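Local coordinates for uncharacterized protein (Parabacteroides merdae ATCC 43184, PDB 4OPW) that is of unknown function but is probably a cell-surface adhesin, with successive chain coils stacked in parallel through rows of paired strands, at residues A[167-172]-A[187-192]; A[128-133]-A[150-155]; A[206-211]-A[224-229]. All blocks are in the same frame, centred on the assembly; numbering follows the deposited sequence. Where two conformers were deposited one is given.

Overall arrangement
All three contacts join neighbouring parallel strands of one long sheet, each bringing together successive coils of the chain, and contact 1 also reaches round a corner onto another face. Contact 2 comes first along the chain, then contact 1, then contact 3. The centres of contacts 2 and 1 lie 10 Å apart, as do those of contacts 1 and 3, whereas contacts 2 and 3 are 19 Å apart and do not touch. Asp-172 and Leu-151 tie contact 1 to contact 2 through the backbone, and Lys-150 reaches Asp-172 in a salt bridge. Val-188 and Pro-189 link contact 1 to contact 3. A bound 1,2-ethanediol, probably from the crystallisation liquor, bonds to Thr-206 and lies about 3 Å from the Ala-187 side chain.

Contact 1 (A[167-172]-A[187-192]); sequences NAEEAD and AVPEVN
Main-chain hydrogen bonds knit residues 167-172 to residues 187-192, two parallel runs of chain in which residues pair with those twenty places later, except at Glu-169 and Pro-189 where the chain bends. Ala-168 N reaches Ala-187 O at 3.2 Å, coming in within the carbonyl plane. Further along, Ala-171 N gives to Glu-190 O at 2.9 Å and Asn-192 N gives to Ala-171 O at the same length, both nearly along the C=O axis. Between these sets the bonding slackens: Glu-190 N meets Glu-169 O only weakly, at 3.5 Å, where the chain turns a corner at Pro-189 and Glu-190. Proline suits this bend because its ring holds phi near the value the turn needs. Its CD, in the place of an amide hydrogen, packs 3.1 Å from Ala-168 O.

Val-188 carries the buried packing. With CG1 anti to its backbone N (chi1 -173°), CG2 lies 3.8 Å from Ala-168 CB, while CG1 lies equally far from Ala-171 CB. One branched side chain thus touches the methyls of Ala-168 and Ala-171, which come before and after the irregular Glu-169 in sequence, and alanine is small enough to let it lie close.

The face bearing Asn-167, Glu-170 and Asp-172 is polar. A water donates to both Asn-167 OD1 and Ala-187 O, so this carbonyl is gripped by an amide and a water together. Asp-172 runs alongside Asn-192, their flat groups turned 73° apart. The Asp-172 carboxylate has its strongest polar partner in Lys-150, which pairs with OD2 in a salt bridge.

Strand 150-156 flanks residues 170-172, with Leu-151 packing on Ala-168 and Ala-171. Beyond residues 187-192 come strand 200-205, whose Ile-203 and Pro-205 touch Val-191, and strand 208-214, where Leu-209 continues the buried row.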
# COMPACT_ATOMS: atom_id res chain seq x y z
N ASN A 167 2.20 -14.80 8.05
CA ASN A 167 3.53 -15.31 8.34
C ASN A 167 4.58 -14.76 7.40
O ASN A 167 4.33 -14.63 6.21
CB ASN A 167 3.54 -16.85 8.22
CG ASN A 167 2.71 -17.56 9.26
OD1 ASN A 167 3.22 -17.97 10.32
ND2 ASN A 167 1.43 -17.76 8.96
N ALA A 168 5.76 -14.48 7.93
CA ALA A 168 6.95 -14.10 7.17
C ALA A 168 8.13 -14.86 7.76
O ALA A 168 8.09 -15.19 8.94
CB ALA A 168 7.20 -12.60 7.22
N GLU A 169 9.16 -15.17 6.96
CA GLU A 169 10.34 -15.86 7.50
C GLU A 169 11.27 -14.84 8.15
O GLU A 169 11.89 -15.12 9.18
CB GLU A 169 11.07 -16.66 6.40
CG GLU A 169 10.33 -17.92 5.99
CD GLU A 169 10.34 -18.98 7.08
OE1 GLU A 169 11.41 -19.58 7.31
OE2 GLU A 169 9.30 -19.13 7.76
N GLU A 170 11.36 -13.63 7.55
CA GLU A 170 12.16 -12.50 8.00
C GLU A 170 11.37 -11.24 7.80
O GLU A 170 10.67 -11.12 6.79
CB GLU A 170 13.49 -12.36 7.23
CG GLU A 170 14.41 -13.58 7.24
CD GLU A 170 15.69 -13.41 6.43
OE1 GLU A 170 15.66 -12.72 5.38
OE2 GLU A 170 16.72 -14.00 6.83
N ALA A 171 11.48 -10.29 8.74
CA ALA A 171 10.81 -9.00 8.57
C ALA A 171 11.71 -7.86 8.99
O ALA A 171 12.38 -7.95 10.03
CB ALA A 171 9.49 -8.95 9.35
N ASP A 172 11.71 -6.79 8.18
CA ASP A 172 12.40 -5.55 8.49
C ASP A 172 11.34 -4.49 8.66
O ASP A 172 10.65 -4.16 7.69
CB ASP A 172 13.42 -5.15 7.40
CG ASP A 172 14.64 -6.04 7.24
OD1 ASP A 172 14.97 -6.77 8.20
OD2 ASP A 172 15.29 -5.97 6.18
N ALA A 187 3.25 -13.61 12.46
CA ALA A 187 4.31 -14.35 13.13
C ALA A 187 5.55 -14.40 12.23
O ALA A 187 5.47 -14.81 11.06
CB ALA A 187 3.86 -15.75 13.50
N VAL A 188 6.69 -13.97 12.77
CA VAL A 188 7.97 -13.92 12.04
C VAL A 188 9.11 -14.45 12.92
O VAL A 188 9.37 -13.82 13.93
CB VAL A 188 8.33 -12.49 11.55
CG1 VAL A 188 9.57 -12.54 10.65
CG2 VAL A 188 7.17 -11.77 10.88
N PRO A 189 9.90 -15.46 12.50
CA PRO A 189 11.02 -15.91 13.35
C PRO A 189 12.13 -14.86 13.54
O PRO A 189 12.55 -14.66 14.68
CB PRO A 189 11.55 -17.15 12.60
CG PRO A 189 10.42 -17.61 11.76
CD PRO A 189 9.72 -16.35 11.33
N GLU A 190 12.58 -14.18 12.46
CA GLU A 190 13.68 -13.20 12.50
C GLU A 190 13.18 -11.80 12.21
O GLU A 190 12.81 -11.50 11.07
CB GLU A 190 14.79 -13.57 11.49
CG GLU A 190 15.47 -14.91 11.73
CD GLU A 190 16.14 -15.07 13.08
OE1 GLU A 190 16.92 -14.17 13.48
OE2 GLU A 190 15.87 -16.09 13.75
N VAL A 191 13.19 -10.91 13.24
CA VAL A 191 12.70 -9.54 13.07
C VAL A 191 13.77 -8.52 13.37
O VAL A 191 14.53 -8.66 14.34
CB VAL A 191 11.44 -9.26 13.96
CG1 VAL A 191 10.93 -7.81 13.81
CG2 VAL A 191 10.30 -10.24 13.66
N ASN A 192 13.83 -7.48 12.53
CA ASN A 192 14.64 -6.29 12.70
C ASN A 192 13.67 -5.11 12.80
O ASN A 192 12.87 -4.93 11.88
CB ASN A 192 15.63 -6.11 11.54
CG ASN A 192 17.06 -6.37 11.94
OD1 ASN A 192 17.47 -7.51 12.19
ND2 ASN A 192 17.85 -5.31 12.04
O HOH W 1 5.95 -17.53 10.63

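Contact 2 (A[128-133]-A[150-155]); sequences VGKLDL and KLECSI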
# COMPACT_ATOMS: atom_id res chain seq x y z
N VAL A 128 3.45 -14.10 -1.64
CA VAL A 128 4.57 -13.68 -2.49
C VAL A 128 5.89 -14.05 -1.86
O VAL A 128 5.94 -14.31 -0.67
CB VAL A 128 4.50 -12.13 -2.74
CG1 VAL A 128 3.29 -11.75 -3.60
CG2 VAL A 128 4.54 -11.33 -1.43
N GLY A 129 6.96 -14.06 -2.66
CA GLY A 129 8.30 -14.33 -2.15
C GLY A 129 8.81 -13.16 -1.31
O GLY A 129 9.38 -13.36 -0.24
N LYS A 130 8.55 -11.94 -1.76
CA LYS A 130 8.97 -10.73 -1.06
C LYS A 130 7.85 -9.70 -1.08
O LYS A 130 7.29 -9.42 -2.15
CB LYS A 130 10.25 -10.17 -1.70
CG LYS A 130 10.83 -8.94 -1.01
CD LYS A 130 11.93 -8.36 -1.88
CE LYS A 130 12.69 -7.27 -1.18
NZ LYS A 130 13.83 -6.80 -2.01
N LEU A 131 7.50 -9.16 0.10
CA LEU A 131 6.44 -8.14 0.22
C LEU A 131 7.09 -6.89 0.75
O LEU A 131 7.64 -6.89 1.85
CB LEU A 131 5.28 -8.63 1.10
CG LEU A 131 4.01 -7.74 1.19
CD1 LEU A 131 3.36 -7.53 -0.20
CD2 LEU A 131 2.99 -8.36 2.15
N ASP A 132 7.09 -5.83 -0.06
CA ASP A 132 7.79 -4.60 0.26
C ASP A 132 6.80 -3.44 0.32
O ASP A 132 6.36 -2.91 -0.71
CB ASP A 132 8.89 -4.39 -0.79
CG ASP A 132 9.70 -3.12 -0.69
OD1 ASP A 132 9.55 -2.39 0.32
OD2 ASP A 132 10.50 -2.85 -1.61
N LEU A 133 6.46 -3.02 1.56
CA LEU A 133 5.45 -2.01 1.82
C LEU A 133 6.06 -0.74 2.35
O LEU A 133 6.87 -0.76 3.29
CB LEU A 133 4.43 -2.56 2.82
CG LEU A 133 3.86 -3.96 2.52
CD1 LEU A 133 2.92 -4.41 3.62
CD2 LEU A 133 3.13 -3.99 1.17
N LYS A 150 10.35 -12.86 2.68
CA LYS A 150 10.87 -11.60 3.19
C LYS A 150 9.77 -10.55 3.24
O LYS A 150 9.11 -10.31 2.24
CB LYS A 150 12.03 -11.10 2.31
CG LYS A 150 12.69 -9.81 2.83
CD LYS A 150 13.32 -9.97 4.25
CE LYS A 150 13.63 -8.63 4.88
NZ LYS A 150 14.70 -7.92 4.11
N LEU A 151 9.61 -9.91 4.41
CA LEU A 151 8.67 -8.79 4.60
C LEU A 151 9.46 -7.54 4.92
O LEU A 151 10.33 -7.56 5.81
CB LEU A 151 7.68 -9.12 5.73
CG LEU A 151 6.72 -8.02 6.18
CD1 LEU A 151 5.76 -7.60 5.03
CD2 LEU A 151 5.92 -8.49 7.38
N GLU A 152 9.19 -6.45 4.19
CA GLU A 152 9.79 -5.14 4.42
C GLU A 152 8.66 -4.16 4.60
O GLU A 152 7.76 -4.08 3.76
CB GLU A 152 10.75 -4.73 3.31
CG GLU A 152 12.00 -5.60 3.31
CD GLU A 152 12.87 -5.50 2.07
OE1 GLU A 152 12.61 -4.60 1.23
OE2 GLU A 152 13.80 -6.33 1.93
N CYS A 153 8.68 -3.47 5.75
CA CYS A 153 7.70 -2.47 6.12
C CYS A 153 8.40 -1.23 6.53
O CYS A 153 9.22 -1.24 7.46
CB CYS A 153 6.78 -2.97 7.22
SG CYS A 153 5.50 -4.10 6.66
N SER A 154 8.06 -0.16 5.86
CA SER A 154 8.64 1.12 6.23
C SER A 154 7.65 2.26 6.20
O SER A 154 6.80 2.34 5.29
CB SER A 154 9.80 1.45 5.29
OG SER A 154 10.66 0.33 5.13
N ILE A 155 7.73 3.12 7.23
CA ILE A 155 6.92 4.34 7.32
C ILE A 155 7.88 5.52 7.43
O ILE A 155 8.79 5.46 8.24
CB ILE A 155 5.90 4.32 8.49
CG1 ILE A 155 4.94 3.11 8.37
CG2 ILE A 155 5.11 5.68 8.52
CD1 ILE A 155 3.98 2.98 9.51
O HOH W 2 11.90 -1.99 1.58
O HOH W 3 13.78 -3.44 -0.92
O HOH W 4 9.78 -1.33 3.23
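Glu-152 is the side chain around which this contact is organised. Its CG stands beside the backbone N (chi1 -69°) and the chain beyond is extended, so the carboxylate is carried obliquely across the strand pair toward residues 130-133. Lys-150, on the same strand, starts with CG anti to its backbone N but bends at chi2 and chi4. The bends bring its NZ to 2.8 Å from Glu-152 OE2, on the anti lone pair, in a salt bridge; the same ammonium also pairs with Asp-172. Lys-130, fully extended, crosses the glutamate instead: its CE methylene lies 3.4 Å from Glu-152 OE2, while NZ makes a long salt bridge to that oxygen at 4.0 Å. Long flexible lysines suit this partly exposed face, where the two cations flank one anion.

Asp-132 adds a second anion on this face. Its carboxylate is turned 69° from that of Glu-152, and its OD1 lies 3.9 Å from Glu-152 OE1. A water 2.7 Å from each of Asp-132 OD1 and Glu-152 OE1, together with Asn-134 bonding to OD1, probably eases the repulsion, as the lysines would.

The other face is apolar. Leu-131 and Leu-151 point the same way in matching conformations, CD2 of the first 4.1 Å from CD1 of the second. Next along, Leu-133 CD1 packs 4.0 Å from Cys-153 SG. Leu-163 lies against Leu-133, Leu-151 and Cys-153, showing that this face looks into the protein.

Five backbone bonds hold the register, the straightest from Leu-133 N to Glu-152 O (2.8 Å, 177°). Parallel strands twenty residues apart, with apolar residues stacked inward and charged ones outward, are characteristic of a beta-solenoid, consistent with kinship to the pectate-lyase-like parallel beta-helices.

Contact 3 (A[206-211]-A[224-229]); sequences TDNLKA and PTAVQQ. With EDO (1,2-ethanediol), chain D.
Asn-208 swings its CG anti to the backbone N (chi1 -158°), while Gln-228 sets CG beside its own backbone N and then bends sharply at chi2 (89°), folding its amide back over the strand pair. The two side chains cross at about a right angle, yet their amide planes end only 15° apart. This near coplanarity allows a cyclic pair of hydrogen bonds: Asn-208 ND2 gives to Gln-228 OE1 at 2.8 Å, and Gln-228 NE2 gives to Asn-208 OD1 at 2.9 Å. Each acceptor is met on a lone pair in its carbonyl plane. Asparagine and glutamine suit these places because each offers a donor and an acceptor side by side, and the extra methylene of Gln-228 lets it reach back two residues. Ala-226, directly across from Asn-208, is small enough to sit beside the amide pair, its CB 3.4 Å from Asn-208 OD1.

Near the corner, Thr-225 holds OG1 anti to its backbone N and donates to Ala-226 O from above the carbonyl plane, at 3.1 Å. The same carbonyl accepts Leu-209 N at 2.9 Å, so it is doubly gripped. Ala-226 N in turn reaches Asp-207 O, again from above the plane, whereas the bonds from Gln-228 N to Leu-209 O and from Ala-211 N to Gln-228 O run nearly along the C=O axis.

On the inner face Leu-209 CD2 meets Val-227 CG1 at 4.1 Å, and both side chains touch Tyr-221. Strand 226-232 is one of the two edge strands of this sheet within the chain. Thr-206 OG1 shares a hydrogen bond of 2.7 Å with O2 of an ethanediol. The amide pair carries no formal charge, so a hydrogen-bonded closure between these strands should depend little on pH.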
# COMPACT_ATOMS: atom_id res chain seq x y z
N THR A 206 9.10 -14.59 16.61
CA THR A 206 8.92 -15.90 17.25
C THR A 206 10.26 -16.58 17.56
O THR A 206 10.27 -17.68 18.13
CB THR A 206 8.00 -16.81 16.44
OG1 THR A 206 8.61 -17.09 15.18
CG2 THR A 206 6.59 -16.23 16.27
N ASP A 207 11.40 -15.93 17.24
CA ASP A 207 12.69 -16.52 17.58
C ASP A 207 13.67 -15.44 18.02
O ASP A 207 14.22 -15.54 19.13
CB ASP A 207 13.27 -17.35 16.42
CG ASP A 207 14.59 -18.00 16.76
OD1 ASP A 207 14.64 -18.79 17.73
OD2 ASP A 207 15.60 -17.68 16.10
N ASN A 208 13.91 -14.42 17.16
CA ASN A 208 14.84 -13.36 17.50
C ASN A 208 14.36 -12.01 17.03
O ASN A 208 13.78 -11.89 15.95
CB ASN A 208 16.23 -13.62 16.93
CG ASN A 208 17.31 -12.86 17.65
OD1 ASN A 208 17.70 -13.21 18.78
ND2 ASN A 208 17.81 -11.82 17.03
N LEU A 209 14.64 -11.00 17.86
CA LEU A 209 14.30 -9.62 17.58
C LEU A 209 15.51 -8.73 17.82
O LEU A 209 16.09 -8.75 18.90
CB LEU A 209 13.13 -9.14 18.47
CG LEU A 209 12.88 -7.61 18.51
CD1 LEU A 209 12.43 -7.07 17.14
CD2 LEU A 209 11.91 -7.21 19.64
N LYS A 210 15.86 -7.94 16.79
CA LYS A 210 16.91 -6.92 16.89
C LYS A 210 16.18 -5.58 16.88
O LYS A 210 15.53 -5.25 15.88
CB LYS A 210 17.94 -7.07 15.76
CG LYS A 210 18.79 -8.33 15.89
CD LYS A 210 19.78 -8.38 14.79
CE LYS A 210 20.55 -9.66 14.75
NZ LYS A 210 21.68 -9.49 13.82
N ALA A 211 16.22 -4.85 18.00
CA ALA A 211 15.50 -3.59 18.14
C ALA A 211 16.42 -2.40 18.33
O ALA A 211 17.34 -2.44 19.16
CB ALA A 211 14.52 -3.68 19.30
N PRO A 224 7.03 -15.83 22.77
CA PRO A 224 8.41 -15.69 23.30
C PRO A 224 9.45 -15.44 22.21
O PRO A 224 9.36 -16.02 21.12
CB PRO A 224 8.68 -17.05 23.97
CG PRO A 224 7.32 -17.70 24.14
CD PRO A 224 6.49 -17.19 23.00
N THR A 225 10.45 -14.60 22.48
CA THR A 225 11.54 -14.30 21.54
C THR A 225 12.75 -13.78 22.28
O THR A 225 12.59 -13.10 23.30
CB THR A 225 11.09 -13.26 20.47
OG1 THR A 225 12.17 -12.98 19.55
CG2 THR A 225 10.60 -11.96 21.06
N ALA A 226 13.96 -14.06 21.75
CA ALA A 226 15.20 -13.48 22.27
C ALA A 226 15.25 -12.04 21.77
O ALA A 226 14.74 -11.75 20.67
CB ALA A 226 16.40 -14.27 21.79
N VAL A 227 15.77 -11.12 22.58
CA VAL A 227 15.79 -9.71 22.18
C VAL A 227 17.19 -9.11 22.40
O VAL A 227 17.75 -9.24 23.48
CB VAL A 227 14.71 -8.88 22.96
CG1 VAL A 227 14.73 -7.41 22.55
CG2 VAL A 227 13.30 -9.45 22.77
N GLN A 228 17.72 -8.44 21.36
CA GLN A 228 18.94 -7.64 21.43
C GLN A 228 18.50 -6.21 21.09
O GLN A 228 17.89 -6.00 20.04
CB GLN A 228 20.06 -8.13 20.49
CG GLN A 228 20.53 -9.56 20.75
CD GLN A 228 19.70 -10.55 19.96
OE1 GLN A 228 19.49 -10.40 18.75
NE2 GLN A 228 19.20 -11.58 20.64
N GLN A 229 18.71 -5.26 22.01
CA GLN A 229 18.23 -3.90 21.77
C GLN A 229 19.29 -2.86 22.05
O GLN A 229 20.22 -3.08 22.83
CB GLN A 229 16.99 -3.61 22.64
CG GLN A 229 17.23 -3.68 24.15
CD GLN A 229 15.97 -3.45 24.94
OE1 GLN A 229 15.70 -2.33 25.38
NE2 GLN A 229 15.17 -4.49 25.11
C1 EDO D . 5.28 -19.53 14.83
O1 EDO D . 4.10 -18.77 14.97
C2 EDO D . 5.93 -19.26 13.46
O2 EDO D . 6.83 -18.16 13.53